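Local coordinates for protein DNA primase (Aquifex aeolicus, PDB 2AU3) that synthesises short RNA primers on single-stranded DNA for DNA polymerase to extend during replication, at residues L26-H40 with F47-C61. Numbering follows the deposited sequence.
Sequences LEKVGSNYRTNCPFH and FYVSPSKQIFKCFGC. With ZN (zinc ion), chain B.
C37 and H40 from 26-40 and C58 and C61 from 47-61 hold one zinc ion between them, through three soft thiolate sulfurs and H40 ND1, which lies 2.0 Å from the metal. One face of the H40 imidazole rests on the peptide from G60 C to C61 N, where G60, lacking a side chain, lets the ring come close. C37 SG also accepts the backbone N-H of F39, and C58 SG that of C61, bonds that probably offset part of the sulfurs' charge. Strands 32-35 and 47-50 run antiparallel, joined by Y33 N to V49 O at 2.9 Å, its return bond and T35 N to F47 O. This is the zinc ribbon of the CHC2 primase finger: the metal closes one end of the sheet. On one face, the buried F47 ring, its CG swung anti to the backbone N (chi1 -178°), finds apolar neighbours in T35 CG2, P38 CD and F39 CE2, and C37 SG makes an oblique sulfur-aromatic contact. On the other, arginine's aliphatic base suits R34: CB makes a CH-pi contact over the Y48 ring, 3.9 Å from its centroid, while the charged guanidinium goes on to E27 in a salt bridge. V29 CG1 meets that ring's edge. Water 2 links N32 OD1 to S50 OG.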
ATOM      1  N   LEU A  26      26.341  10.737  12.252  1.00 26.63           N
ATOM      2  CA  LEU A  26      25.844  10.220  10.992  1.00 26.65           C
ATOM      3  C   LEU A  26      27.026   9.964  10.069  1.00 26.88           C
ATOM      4  O   LEU A  26      27.884  10.843   9.886  1.00 27.17           O
ATOM      5  CB  LEU A  26      24.840  11.190  10.351  1.00 26.48           C
ATOM      6  CG  LEU A  26      23.507  11.441  11.074  1.00 26.03           C
ATOM      7  CD1 LEU A  26      22.683  12.449  10.309  1.00 26.37           C
ATOM      8  CD2 LEU A  26      22.723  10.157  11.271  1.00 25.90           C
ATOM      9  N   GLU A  27      27.091   8.749   9.532  1.00 25.73           N
ATOM     10  CA  GLU A  27      28.077   8.408   8.513  1.00 25.92           C
ATOM     11  C   GLU A  27      27.397   8.427   7.153  1.00 25.24           C
ATOM     12  O   GLU A  27      26.305   7.888   7.003  1.00 24.08           O
ATOM     13  CB  GLU A  27      28.639   7.004   8.741  1.00 26.45           C
ATOM     14  CG  GLU A  27      29.774   6.664   7.769  1.00 30.90           C
ATOM     15  CD  GLU A  27      30.004   5.172   7.572  1.00 37.99           C
ATOM     16  OE1 GLU A  27      29.288   4.355   8.207  1.00 40.68           O
ATOM     17  OE2 GLU A  27      30.915   4.811   6.772  1.00 41.80           O
ATOM     18  N   LYS A  28      28.044   9.034   6.163  1.00 24.60           N
ATOM     19  CA  LYS A  28      27.483   9.108   4.827  1.00 24.79           C
ATOM     20  C   LYS A  28      27.688   7.775   4.131  1.00 23.78           C
ATOM     21  O   LYS A  28      28.820   7.346   3.953  1.00 24.59           O
ATOM     22  CB  LYS A  28      28.141  10.227   4.012  1.00 25.52           C
ATOM     23  CG  LYS A  28      27.308  10.626   2.770  1.00 26.13           C
ATOM     24  CD  LYS A  28      27.399  12.129   2.492  1.00 29.98           C
ATOM     25  CE  LYS A  28      26.428  12.575   1.383  1.00 28.33           C
ATOM     26  NZ  LYS A  28      26.398  11.631   0.242  1.00 31.06           N
ATOM     27  N   VAL A  29      26.590   7.122   3.762  1.00 23.02           N
ATOM     28  CA  VAL A  29      26.626   5.850   3.016  1.00 23.37           C
ATOM     29  C   VAL A  29      25.857   6.091   1.711  1.00 23.24           C
ATOM     30  O   VAL A  29      24.637   6.293   1.726  1.00 23.11           O
ATOM     31  CB  VAL A  29      26.027   4.665   3.855  1.00 23.30           C
ATOM     32  CG1 VAL A  29      24.584   4.946   4.238  1.00 25.95           C
ATOM     33  CG2 VAL A  29      26.119   3.336   3.103  1.00 24.56           C
ATOM     34  N   GLY A  30      26.575   6.162   0.596  1.00 22.12           N
ATOM     35  CA  GLY A  30      25.952   6.567  -0.660  1.00 21.16           C
ATOM     36  C   GLY A  30      25.334   7.955  -0.548  1.00 21.31           C
ATOM     37  O   GLY A  30      25.994   8.901  -0.069  1.00 20.94           O
ATOM     38  N   SER A  31      24.056   8.070  -0.939  1.00 20.68           N
ATOM     39  CA  SER A  31      23.326   9.330  -0.860  1.00 20.76           C
ATOM     40  C   SER A  31      22.624   9.502   0.483  1.00 22.04           C
ATOM     41  O   SER A  31      21.978  10.522   0.710  1.00 22.25           O
ATOM     42  CB  SER A  31      22.292   9.433  -1.986  1.00 20.83           C
ATOM     43  OG  SER A  31      21.192   8.577  -1.746  1.00 16.47           O
ATOM     44  N   ASN A  32      22.729   8.490   1.348  1.00 22.15           N
ATOM     45  CA  ASN A  32      22.034   8.480   2.615  1.00 23.14           C
ATOM     46  C   ASN A  32      23.034   8.644   3.765  1.00 24.13           C
ATOM     47  O   ASN A  32      24.250   8.681   3.539  1.00 23.97           O
ATOM     48  CB  ASN A  32      21.220   7.187   2.780  1.00 23.01           C
ATOM     49  CG  ASN A  32      20.136   7.032   1.702  1.00 24.95           C
ATOM     50  OD1 ASN A  32      19.249   7.865   1.579  1.00 25.87           O
ATOM     51  ND2 ASN A  32      20.241   5.972   0.897  1.00 25.55           N
ATOM     52  N   TYR A  33      22.510   8.762   4.983  1.00 23.55           N
ATOM     53  CA  TYR A  33      23.329   8.680   6.192  1.00 23.81           C
ATOM     54  C   TYR A  33      22.823   7.540   7.026  1.00 23.88           C
ATOM     55  O   TYR A  33      21.641   7.208   6.976  1.00 24.10           O
ATOM     56  CB  TYR A  33      23.268   9.975   7.000  1.00 23.07           C
ATOM     57  CG  TYR A  33      23.918  11.140   6.309  1.00 23.51           C
ATOM     58  CD1 TYR A  33      25.270  11.405   6.483  1.00 24.40           C
ATOM     59  CD2 TYR A  33      23.181  11.986   5.484  1.00 23.89           C
ATOM     60  CE1 TYR A  33      25.881  12.474   5.846  1.00 24.98           C
ATOM     61  CE2 TYR A  33      23.783  13.065   4.844  1.00 25.26           C
ATOM     62  CZ  TYR A  33      25.132  13.310   5.038  1.00 26.43           C
ATOM     63  OH  TYR A  33      25.761  14.366   4.391  1.00 29.78           O
ATOM     64  N   ARG A  34      23.726   6.905   7.764  1.00 24.11           N
ATOM     65  CA  ARG A  34      23.324   5.849   8.663  1.00 25.26           C
ATOM     66  C   ARG A  34      24.081   5.955   9.981  1.00 25.25           C
ATOM     67  O   ARG A  34      25.161   6.572  10.052  1.00 24.93           O
ATOM     68  CB  ARG A  34      23.504   4.467   8.025  1.00 26.31           C
ATOM     69  CG  ARG A  34      24.895   3.938   8.157  1.00 29.06           C
ATOM     70  CD  ARG A  34      25.061   2.440   7.937  1.00 32.51           C
ATOM     71  NE  ARG A  34      26.493   2.124   8.019  1.00 36.62           N
ATOM     72  CZ  ARG A  34      27.112   1.209   7.293  1.00 38.03           C
ATOM     73  NH1 ARG A  34      26.443   0.483   6.412  1.00 40.91           N
ATOM     74  NH2 ARG A  34      28.411   1.030   7.438  1.00 41.81           N
ATOM     75  N   THR A  35      23.493   5.362  11.013  1.00 25.07           N
ATOM     76  CA  THR A  35      24.056   5.363  12.360  1.00 25.85           C
ATOM     77  C   THR A  35      23.331   4.268  13.146  1.00 25.89           C
ATOM     78  O   THR A  35      22.475   3.564  12.582  1.00 25.84           O
ATOM     79  CB  THR A  35      23.887   6.768  13.008  1.00 26.19           C
ATOM     80  OG1 THR A  35      24.545   6.815  14.285  1.00 28.22           O
ATOM     81  CG2 THR A  35      22.440   7.047  13.341  1.00 25.36           C
ATOM     82  N   ASN A  36      23.690   4.063  14.412  1.00 26.04           N
ATOM     83  CA  ASN A  36      22.990   3.045  15.199  1.00 26.04           C
ATOM     84  C   ASN A  36      21.717   3.665  15.719  1.00 25.35           C
ATOM     85  O   ASN A  36      21.705   4.833  16.118  1.00 24.58           O
ATOM     86  CB  ASN A  36      23.826   2.510  16.374  1.00 26.63           C
ATOM     87  CG  ASN A  36      25.198   2.024  15.955  1.00 27.93           C
ATOM     88  OD1 ASN A  36      25.377   0.866  15.578  1.00 31.83           O
ATOM     89  ND2 ASN A  36      26.184   2.897  16.060  1.00 25.17           N
ATOM     90  N   CYS A  37      20.654   2.876  15.759  1.00 25.43           N
ATOM     91  CA  CYS A  37      19.361   3.390  16.201  1.00 25.20           C
ATOM     92  C   CYS A  37      19.353   3.726  17.708  1.00 25.68           C
ATOM     93  O   CYS A  37      19.809   2.930  18.522  1.00 24.66           O
ATOM     94  CB  CYS A  37      18.256   2.395  15.858  1.00 25.12           C
ATOM     95  SG  CYS A  37      16.597   2.988  16.236  1.00 25.64           S
ATOM     96  N   PRO A  38      18.841   4.906  18.065  1.00 26.24           N
ATOM     97  CA  PRO A  38      18.751   5.309  19.476  1.00 27.59           C
ATOM     98  C   PRO A  38      17.471   4.795  20.154  1.00 28.72           C
ATOM     99  O   PRO A  38      17.282   5.031  21.352  1.00 28.74           O
ATOM    100  CB  PRO A  38      18.704   6.842  19.389  1.00 27.28           C
ATOM    101  CG  PRO A  38      17.993   7.113  18.069  1.00 27.42           C
ATOM    102  CD  PRO A  38      18.307   5.940  17.161  1.00 25.51           C
ATOM    103  N   PHE A  39      16.601   4.128  19.392  1.00 30.10           N
ATOM    104  CA  PHE A  39      15.282   3.742  19.893  1.00 32.22           C
ATOM    105  C   PHE A  39      15.136   2.226  20.121  1.00 34.39           C
ATOM    106  O   PHE A  39      14.304   1.790  20.924  1.00 35.01           O
ATOM    107  CB  PHE A  39      14.174   4.264  18.970  1.00 31.81           C
ATOM    108  CG  PHE A  39      14.273   5.737  18.669  1.00 31.47           C
ATOM    109  CD1 PHE A  39      14.301   6.668  19.700  1.00 30.62           C
ATOM    110  CD2 PHE A  39      14.331   6.196  17.346  1.00 31.35           C
ATOM    111  CE1 PHE A  39      14.413   8.029  19.434  1.00 29.91           C
ATOM    112  CE2 PHE A  39      14.420   7.566  17.069  1.00 30.12           C
ATOM    113  CZ  PHE A  39      14.459   8.483  18.121  1.00 29.33           C
ATOM    114  N   HIS A  40      15.947   1.444  19.414  1.00 36.28           N
ATOM    115  CA  HIS A  40      16.062   0.006  19.653  1.00 38.95           C
ATOM    116  C   HIS A  40      17.544  -0.385  19.658  1.00 40.42           C
ATOM    117  O   HIS A  40      18.375   0.341  19.124  1.00 40.35           O
ATOM    118  CB  HIS A  40      15.261  -0.785  18.604  1.00 38.85           C
ATOM    119  CG  HIS A  40      16.073  -1.213  17.406  1.00 40.05           C
ATOM    120  ND1 HIS A  40      16.343  -0.371  16.349  1.00 39.08           N
ATOM    121  CD2 HIS A  40      16.654  -2.398  17.100  1.00 40.66           C
ATOM    122  CE1 HIS A  40      17.073  -1.011  15.454  1.00 41.08           C
ATOM    123  NE2 HIS A  40      17.271  -2.245  15.882  1.00 42.11           N
ATOM    124  N   PHE A  47      19.760   2.444  11.045  1.00 25.24           N
ATOM    125  CA  PHE A  47      18.945   3.661  11.092  1.00 23.91           C
ATOM    126  C   PHE A  47      19.429   4.619  10.018  1.00 23.36           C
ATOM    127  O   PHE A  47      20.563   5.122  10.087  1.00 22.31           O
ATOM    128  CB  PHE A  47      19.084   4.290  12.485  1.00 24.46           C
ATOM    129  CG  PHE A  47      18.258   5.528  12.692  1.00 22.76           C
ATOM    130  CD1 PHE A  47      17.098   5.477  13.458  1.00 23.57           C
ATOM    131  CD2 PHE A  47      18.678   6.763  12.176  1.00 21.83           C
ATOM    132  CE1 PHE A  47      16.337   6.634  13.690  1.00 23.07           C
ATOM    133  CE2 PHE A  47      17.930   7.919  12.397  1.00 24.44           C
ATOM    134  CZ  PHE A  47      16.757   7.861  13.160  1.00 21.71           C
ATOM    135  N   TYR A  48      18.568   4.873   9.029  1.00 22.88           N
ATOM    136  CA  TYR A  48      18.944   5.623   7.840  1.00 22.23           C
ATOM    137  C   TYR A  48      18.219   6.947   7.742  1.00 22.22           C
ATOM    138  O   TYR A  48      17.055   7.060   8.111  1.00 22.60           O
ATOM    139  CB  TYR A  48      18.706   4.797   6.569  1.00 22.30           C
ATOM    140  CG  TYR A  48      19.685   3.655   6.408  1.00 23.19           C
ATOM    141  CD1 TYR A  48      20.801   3.778   5.594  1.00 24.06           C
ATOM    142  CD2 TYR A  48      19.486   2.453   7.080  1.00 26.95           C
ATOM    143  CE1 TYR A  48      21.693   2.724   5.439  1.00 23.99           C
ATOM    144  CE2 TYR A  48      20.368   1.408   6.939  1.00 27.21           C
ATOM    145  CZ  TYR A  48      21.470   1.551   6.124  1.00 25.49           C
ATOM    146  OH  TYR A  48      22.341   0.506   6.008  1.00 23.52           O
ATOM    147  N   VAL A  49      18.935   7.957   7.252  1.00 21.24           N
ATOM    148  CA  VAL A  49      18.364   9.258   6.992  1.00 20.21           C
ATOM    149  C   VAL A  49      18.547   9.557   5.512  1.00 20.60           C
ATOM    150  O   VAL A  49      19.664   9.500   5.004  1.00 19.39           O
ATOM    151  CB  VAL A  49      19.050  10.345   7.853  1.00 20.82           C
ATOM    152  CG1 VAL A  49      18.449  11.716   7.543  1.00 20.35           C
ATOM    153  CG2 VAL A  49      18.920  10.004   9.366  1.00 19.15           C
ATOM    154  N   SER A  50      17.446   9.816   4.807  1.00 19.98           N
ATOM    155  CA  SER A  50      17.536  10.087   3.377  1.00 20.85           C
ATOM    156  C   SER A  50      17.386  11.590   3.164  1.00 21.32           C
ATOM    157  O   SER A  50      16.346  12.162   3.483  1.00 21.61           O
ATOM    158  CB  SER A  50      16.436   9.322   2.634  1.00 20.69           C
ATOM    159  OG  SER A  50      16.196   9.887   1.356  1.00 20.00           O
ATOM    160  N   PRO A  51      18.435  12.251   2.685  1.00 21.07           N
ATOM    161  CA  PRO A  51      18.297  13.650   2.289  1.00 20.41           C
ATOM    162  C   PRO A  51      17.237  13.847   1.184  1.00 20.39           C
ATOM    163  O   PRO A  51      16.564  14.871   1.194  1.00 20.15           O
ATOM    164  CB  PRO A  51      19.705  14.024   1.793  1.00 20.83           C
ATOM    165  CG  PRO A  51      20.636  13.020   2.437  1.00 20.67           C
ATOM    166  CD  PRO A  51      19.821  11.753   2.565  1.00 21.41           C
ATOM    167  N   SER A  52      17.048  12.882   0.281  1.00 20.71           N
ATOM    168  CA  SER A  52      16.148  13.116  -0.875  1.00 21.72           C
ATOM    169  C   SER A  52      14.668  12.902  -0.512  1.00 21.69           C
ATOM    170  O   SER A  52      13.755  13.515  -1.105  1.00 21.02           O
ATOM    171  CB  SER A  52      16.521  12.205  -2.042  1.00 21.90           C
ATOM    172  OG  SER A  52      16.423  10.843  -1.656  1.00 22.98           O
ATOM    173  N   LYS A  53      14.421  12.027   0.459  1.00 21.31           N
ATOM    174  CA  LYS A  53      13.049  11.789   0.910  1.00 21.25           C
ATOM    175  C   LYS A  53      12.704  12.639   2.137  1.00 21.57           C
ATOM    176  O   LYS A  53      11.522  12.864   2.438  1.00 21.22           O
ATOM    177  CB  LYS A  53      12.803  10.298   1.140  1.00 21.98           C
ATOM    178  CG  LYS A  53      13.006   9.476  -0.127  1.00 22.71           C
ATOM    179  CD  LYS A  53      12.842   7.959   0.077  1.00 26.20           C
ATOM    180  CE  LYS A  53      13.147   7.230  -1.264  1.00 27.70           C
ATOM    181  NZ  LYS A  53      12.826   5.777  -1.236  1.00 32.55           N
ATOM    182  N   GLN A  54      13.746  13.122   2.834  1.00 21.10           N
ATOM    183  CA  GLN A  54      13.579  13.973   4.026  1.00 20.95           C
ATOM    184  C   GLN A  54      12.872  13.213   5.158  1.00 20.59           C
ATOM    185  O   GLN A  54      12.095  13.779   5.932  1.00 20.39           O
ATOM    186  CB  GLN A  54      12.858  15.283   3.684  1.00 21.83           C
ATOM    187  CG  GLN A  54      13.736  16.349   2.991  1.00 21.50           C
ATOM    188  CD  GLN A  54      14.874  16.843   3.877  1.00 26.12           C
ATOM    189  OE1 GLN A  54      14.632  17.437   4.926  1.00 25.21           O
ATOM    190  NE2 GLN A  54      16.123  16.602   3.445  1.00 25.25           N
ATOM    191  N   ILE A  55      13.166  11.923   5.246  1.00 20.40           N
ATOM    192  CA  ILE A  55      12.636  11.067   6.301  1.00 20.28           C
ATOM    193  C   ILE A  55      13.778  10.248   6.882  1.00 20.60           C
ATOM    194  O   ILE A  55      14.859  10.183   6.302  1.00 21.26           O
ATOM    195  CB  ILE A  55      11.520  10.139   5.751  1.00 19.64           C
ATOM    196  CG1 ILE A  55      12.057   9.267   4.603  1.00 19.83           C
ATOM    197  CG2 ILE A  55      10.256  10.978   5.379  1.00 20.60           C
ATOM    198  CD1 ILE A  55      11.013   8.239   3.989  1.00 18.23           C
ATOM    199  N   PHE A  56      13.535   9.623   8.020  1.00 20.53           N
ATOM    200  CA  PHE A  56      14.454   8.635   8.568  1.00 20.94           C
ATOM    201  C   PHE A  56      13.664   7.341   8.593  1.00 20.66           C
ATOM    202  O   PHE A  56      12.444   7.379   8.528  1.00 20.73           O
ATOM    203  CB  PHE A  56      14.930   9.029   9.979  1.00 20.68           C
ATOM    204  CG  PHE A  56      13.835   8.993  11.039  1.00 22.30           C
ATOM    205  CD1 PHE A  56      13.618   7.836  11.806  1.00 23.22           C
ATOM    206  CD2 PHE A  56      13.035  10.116  11.281  1.00 20.96           C
ATOM    207  CE1 PHE A  56      12.622   7.800  12.803  1.00 21.93           C
ATOM    208  CE2 PHE A  56      12.018  10.074  12.279  1.00 22.73           C
ATOM    209  CZ  PHE A  56      11.824   8.918  13.030  1.00 22.37           C
ATOM    210  N   LYS A  57      14.353   6.211   8.644  1.00 20.52           N
ATOM    211  CA  LYS A  57      13.684   4.908   8.766  1.00 20.81           C
ATOM    212  C   LYS A  57      14.683   3.939   9.355  1.00 21.95           C
ATOM    213  O   LYS A  57      15.786   3.780   8.815  1.00 22.24           O
ATOM    214  CB  LYS A  57      13.214   4.396   7.396  1.00 19.87           C
ATOM    215  CG  LYS A  57      12.516   3.012   7.417  1.00 20.96           C
ATOM    216  CD  LYS A  57      11.095   3.048   8.066  1.00 20.09           C
ATOM    217  CE  LYS A  57      10.411   1.649   7.922  1.00 22.92           C
ATOM    218  NZ  LYS A  57       9.078   1.586   8.614  1.00 22.13           N
ATOM    219  N   CYS A  58      14.314   3.306  10.463  1.00 22.45           N
ATOM    220  CA  CYS A  58      15.145   2.253  11.023  1.00 24.28           C
ATOM    221  C   CYS A  58      14.804   0.897  10.421  1.00 24.49           C
ATOM    222  O   CYS A  58      13.685   0.425  10.548  1.00 24.18           O
ATOM    223  CB  CYS A  58      15.018   2.188  12.535  1.00 23.70           C
ATOM    224  SG  CYS A  58      16.226   1.043  13.176  1.00 26.87           S
ATOM    225  N   PHE A  59      15.779   0.277   9.770  1.00 25.14           N
ATOM    226  CA  PHE A  59      15.592  -1.067   9.222  1.00 25.89           C
ATOM    227  C   PHE A  59      15.694  -2.118  10.305  1.00 25.80           C
ATOM    228  O   PHE A  59      15.544  -3.298  10.039  1.00 26.83           O
ATOM    229  CB  PHE A  59      16.611  -1.353   8.131  1.00 26.28           C
ATOM    230  CG  PHE A  59      16.273  -0.727   6.826  1.00 28.49           C
ATOM    231  CD1 PHE A  59      16.150   0.657   6.717  1.00 30.86           C
ATOM    232  CD2 PHE A  59      16.041  -1.517   5.702  1.00 32.17           C
ATOM    233  CE1 PHE A  59      15.823   1.260   5.503  1.00 33.37           C
ATOM    234  CE2 PHE A  59      15.723  -0.926   4.475  1.00 33.01           C
ATOM    235  CZ  PHE A  59      15.606   0.469   4.381  1.00 33.75           C
ATOM    236  N   GLY A  60      15.932  -1.685  11.540  1.00 25.07           N
ATOM    237  CA  GLY A  60      16.031  -2.615  12.649  1.00 25.02           C
ATOM    238  C   GLY A  60      14.737  -2.773  13.418  1.00 24.26           C
ATOM    239  O   GLY A  60      14.307  -3.896  13.694  1.00 25.45           O
ATOM    240  N   CYS A  61      14.110  -1.655  13.764  1.00 23.75           N
ATOM    241  CA  CYS A  61      12.829  -1.693  14.450  1.00 23.97           C
ATOM    242  C   CYS A  61      11.656  -1.144  13.629  1.00 23.58           C
ATOM    243  O   CYS A  61      10.511  -1.321  14.010  1.00 24.49           O
ATOM    244  CB  CYS A  61      12.904  -0.967  15.784  1.00 23.87           C
ATOM    245  SG  CYS A  61      13.161   0.810  15.583  1.00 25.00           S
TER
HETATM  246 ZN    ZN B 501      15.471   1.181  15.456  1.00 29.93          ZN
HETATM  247  O   HOH W   1      19.052  10.858  -0.759  1.00 42.34           O
HETATM  248  O   HOH W   2      17.159   7.769  -0.146  1.00 29.72           O